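Local coordinates for cytochrome P450 268A2 Cyp268A2 (Mycobacterium marinum, PDB 6BLD), which belongs to the cytochrome P450 family of haem-thiolate proteins and binds an iron protoporphyrin IX, at residues G85-N90 with A98-L103. Numbering follows the deposited sequence.
Sequences GVLFEN and ASQSFL. With HEM (protoporphyrin IX containing Fe), chain B; DXJ ((3E,5E)-6,10-dimethylundeca-3,5,9-trien-2-one), chain C.
Val86 and Leu87 meet the side-chain amide of Gln100 at its oxygen end. Val86 CG2 approaches Gln100 OE1 to 3.4 Å, the two side chains lying alongside but running opposite ways, and Leu87 brings its branch carbon CG to 3.8 Å from that oxygen. The same Val86 methyl reaches Leu103: Val86 CG2 lies 3.8 Å from Leu103 CD2, while Val86 CG1 lies against the Leu103 carbonyl oxygen. No direct hydrogen bond joins the two loops; a water bridges them, donating to Gln100 OE1 at 2.6 Å and accepting from the Val86 backbone N. Gln100 arrives there through a bend in its chain (chi2 -57°), and its NE2 donates a nearly straight bond to Ser99 OG (3.1 Å, 165°) that lies in the amide plane, so both ends are held, consistent with a single orientation of the amide. In the P450 fold these loops flank helix 93-97, at the B' position of the B-C region; 98-103 lines the DXJ pocket, and 85-90 packs against Gln100 and Leu103 of that lining. Gln100 NE2 rests 3.4 Å from DXJ C08, and Leu103 CD2 touches both Val86 and the ligand, 3.6 Å from DXJ C06. The haem propionate at CGA lies in the plane of the Phe102 ring, at its edge. Farther out, Ser99 OG is bonded to Leu95 O, Val86 pairs through its backbone with Arg312 of strand 310-315, and Leu103 packs on Phe311 and Leu256.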
loop_
_atom_site.group_PDB
_atom_site.type_symbol
_atom_site.label_atom_id
_atom_site.label_comp_id
_atom_site.label_asym_id
_atom_site.label_seq_id
_atom_site.Cartn_x
_atom_site.Cartn_y
_atom_site.Cartn_z
ATOM N N GLY A 85 2.902 4.627 -16.075
ATOM C CA GLY A 85 2.190 3.637 -15.293
ATOM C C GLY A 85 3.083 2.983 -14.255
ATOM O O GLY A 85 4.283 2.772 -14.467
ATOM N N VAL A 86 2.488 2.655 -13.106
ATOM C CA VAL A 86 3.216 2.053 -11.996
ATOM C C VAL A 86 2.604 0.744 -11.524
ATOM O O VAL A 86 3.174 0.090 -10.650
ATOM C CB VAL A 86 3.343 3.034 -10.810
ATOM C CG1 VAL A 86 4.128 4.264 -11.223
ATOM C CG2 VAL A 86 1.966 3.416 -10.282
ATOM N N LEU A 87 1.467 0.329 -12.077
ATOM C CA LEU A 87 0.801 -0.887 -11.633
ATOM C C LEU A 87 1.352 -2.106 -12.364
ATOM O O LEU A 87 1.693 -2.038 -13.549
ATOM C CB LEU A 87 -0.710 -0.779 -11.845
ATOM C CG LEU A 87 -1.438 0.179 -10.896
ATOM C CD1 LEU A 87 -2.942 -0.055 -10.929
ATOM C CD2 LEU A 87 -0.906 0.054 -9.475
ATOM N N PHE A 88 1.438 -3.222 -11.637
ATOM C CA PHE A 88 1.940 -4.474 -12.200
ATOM C C PHE A 88 1.025 -4.974 -13.313
ATOM O O PHE A 88 1.466 -5.203 -14.447
ATOM C CB PHE A 88 2.066 -5.512 -11.079
ATOM C CG PHE A 88 2.618 -6.844 -11.519
ATOM C CD1 PHE A 88 3.448 -6.950 -12.624
ATOM C CD2 PHE A 88 2.315 -7.994 -10.805
ATOM C CE1 PHE A 88 3.950 -8.177 -13.015
ATOM C CE2 PHE A 88 2.817 -9.223 -11.190
ATOM C CZ PHE A 88 3.636 -9.314 -12.297
ATOM N N GLU A 89 -0.254 -5.152 -13.003
ATOM C CA GLU A 89 -1.222 -5.616 -13.983
ATOM C C GLU A 89 -1.634 -4.479 -14.912
ATOM O O GLU A 89 -1.686 -3.311 -14.516
ATOM C CB GLU A 89 -2.451 -6.189 -13.275
ATOM C CG GLU A 89 -3.451 -6.864 -14.191
ATOM C CD GLU A 89 -4.621 -7.446 -13.430
ATOM O OE1 GLU A 89 -4.427 -7.856 -12.266
ATOM O OE2 GLU A 89 -5.735 -7.491 -13.991
ATOM N N ASN A 90 -1.919 -4.835 -16.164
ATOM C CA ASN A 90 -2.414 -3.865 -17.132
ATOM C C ASN A 90 -3.841 -3.462 -16.774
ATOM O O ASN A 90 -4.732 -4.314 -16.688
ATOM C CB ASN A 90 -2.353 -4.448 -18.542
ATOM C CG ASN A 90 -0.951 -4.424 -19.122
ATOM O OD1 ASN A 90 -0.169 -3.513 -18.850
ATOM N ND2 ASN A 90 -0.626 -5.431 -19.925
ATOM N N ALA A 98 -7.993 8.241 -13.479
ATOM C CA ALA A 98 -8.891 8.721 -12.439
ATOM C C ALA A 98 -8.449 8.320 -11.036
ATOM O O ALA A 98 -9.186 8.565 -10.075
ATOM C CB ALA A 98 -10.313 8.216 -12.700
ATOM N N SER A 99 -7.259 7.726 -10.890
ATOM C CA SER A 99 -6.839 7.199 -9.594
ATOM C C SER A 99 -5.361 7.386 -9.268
ATOM O O SER A 99 -5.024 7.446 -8.082
ATOM C CB SER A 99 -7.169 5.702 -9.505
ATOM O OG SER A 99 -6.450 4.967 -10.479
ATOM N N GLN A 100 -4.466 7.484 -10.255
ATOM C CA GLN A 100 -3.036 7.401 -9.966
ATOM C C GLN A 100 -2.475 8.714 -9.430
ATOM O O GLN A 100 -1.656 8.703 -8.503
ATOM C CB GLN A 100 -2.275 6.967 -11.220
ATOM C CG GLN A 100 -2.653 5.582 -11.734
ATOM C CD GLN A 100 -2.455 4.491 -10.696
ATOM O OE1 GLN A 100 -1.347 3.987 -10.511
ATOM N NE2 GLN A 100 -3.534 4.120 -10.014
ATOM N N SER A 101 -2.888 9.840 -10.000
ATOM C CA SER A 101 -2.430 11.185 -9.591
ATOM C C SER A 101 -0.905 11.226 -9.744
ATOM O O SER A 101 -0.365 10.664 -10.709
ATOM C CB SER A 101 -2.947 11.505 -8.206
ATOM O OG SER A 101 -2.558 12.807 -7.805
ATOM N N PHE A 102 -0.178 11.865 -8.826
ATOM C CA PHE A 102 1.265 12.002 -8.988
ATOM C C PHE A 102 2.032 10.732 -8.646
ATOM O O PHE A 102 3.261 10.721 -8.781
ATOM C CB PHE A 102 1.795 13.178 -8.153
ATOM C CG PHE A 102 1.546 13.052 -6.674
ATOM C CD1 PHE A 102 2.373 12.277 -5.876
ATOM C CD2 PHE A 102 0.501 13.736 -6.077
ATOM C CE1 PHE A 102 2.150 12.169 -4.518
ATOM C CE2 PHE A 102 0.275 13.634 -4.718
ATOM C CZ PHE A 102 1.099 12.848 -3.937
ATOM N N LEU A 103 1.355 9.669 -8.207
ATOM C CA LEU A 103 2.042 8.394 -8.028
ATOM C C LEU A 103 2.608 7.894 -9.351
ATOM O O LEU A 103 3.741 7.399 -9.406
ATOM C CB LEU A 103 1.093 7.361 -7.421
ATOM C CG LEU A 103 1.636 5.934 -7.302
ATOM C CD1 LEU A 103 2.630 5.834 -6.155
ATOM C CD2 LEU A 103 0.500 4.940 -7.117
HETATM C CHA HEM B . 3.506 5.940 -1.847
HETATM C CHB HEM B . 0.060 7.945 0.924
HETATM C CHC HEM B . 0.609 4.386 4.183
HETATM C CHD HEM B . 3.383 2.003 0.975
HETATM C C1A HEM B . 2.534 6.802 -1.382
HETATM C C2A HEM B . 2.073 8.012 -2.035
HETATM C C3A HEM B . 1.128 8.564 -1.272
HETATM C C4A HEM B . 0.946 7.723 -0.105
HETATM C CMA HEM B . 0.360 9.868 -1.578
HETATM C CAA HEM B . 2.599 8.569 -3.375
HETATM C CBA HEM B . 3.879 9.355 -3.106
HETATM C CGA HEM B . 4.524 9.757 -4.406
HETATM O O1A HEM B . 5.373 10.686 -4.392
HETATM O O2A HEM B . 4.184 9.155 -5.459
HETATM C C1B HEM B . -0.048 7.198 2.076
HETATM C C2B HEM B . -0.822 7.554 3.243
HETATM C C3B HEM B . -0.682 6.593 4.154
HETATM C C4B HEM B . 0.193 5.567 3.596
HETATM C CMB HEM B . -1.665 8.835 3.420
HETATM C CAB HEM B . -1.379 6.649 5.534
HETATM C CBB HEM B . -1.158 5.754 6.496
HETATM C C1C HEM B . 1.418 3.427 3.601
HETATM C C2C HEM B . 1.872 2.194 4.218
HETATM C C3C HEM B . 2.632 1.539 3.319
HETATM C C4C HEM B . 2.692 2.340 2.119
HETATM C CMC HEM B . 1.491 1.765 5.655
HETATM C CAC HEM B . 3.380 0.190 3.434
HETATM C CBC HEM B . 3.555 -0.468 4.584
HETATM C C1D HEM B . 3.681 2.856 -0.064
HETATM C C2D HEM B . 4.527 2.561 -1.201
HETATM C C3D HEM B . 4.562 3.644 -1.984
HETATM C C4D HEM B . 3.739 4.670 -1.368
HETATM C CMD HEM B . 5.251 1.219 -1.449
HETATM C CAD HEM B . 5.347 3.789 -3.309
HETATM C CBD HEM B . 6.817 4.054 -2.992
HETATM C CGD HEM B . 7.631 4.146 -4.257
HETATM O O1D HEM B . 8.875 4.308 -4.156
HETATM O O2D HEM B . 7.042 4.055 -5.365
HETATM N NA HEM B . 1.822 6.658 -0.206
HETATM N NB HEM B . 0.557 5.980 2.326
HETATM N NC HEM B . 1.940 3.481 2.322
HETATM N ND HEM B . 3.220 4.149 -0.199
HETATM FE FE HEM B . 2.076 5.160 1.170
HETATM C C10 DXJ C . -5.819 2.367 -7.819
HETATM C C13 DXJ C . -8.119 0.196 -9.980
HETATM C C01 DXJ C . 0.707 3.031 -2.311
HETATM C C02 DXJ C . -0.669 2.724 -2.894
HETATM C C03 DXJ C . -1.177 3.515 -3.818
HETATM C C04 DXJ C . -1.447 1.502 -2.408
HETATM C C05 DXJ C . -2.552 3.230 -4.421
HETATM C C06 DXJ C . -2.542 3.308 -5.946
HETATM C C07 DXJ C . -3.944 3.362 -6.550
HETATM C C08 DXJ C . -4.420 2.323 -7.207
HETATM C C09 DXJ C . -4.788 4.625 -6.399
HETATM C C11 DXJ C . -6.182 1.432 -8.674
HETATM C C12 DXJ C . -7.574 1.451 -9.302
HETATM O O14 DXJ C . -8.229 2.439 -9.265
HETATM O O HOH W 1 -0.205 3.525 -12.812
#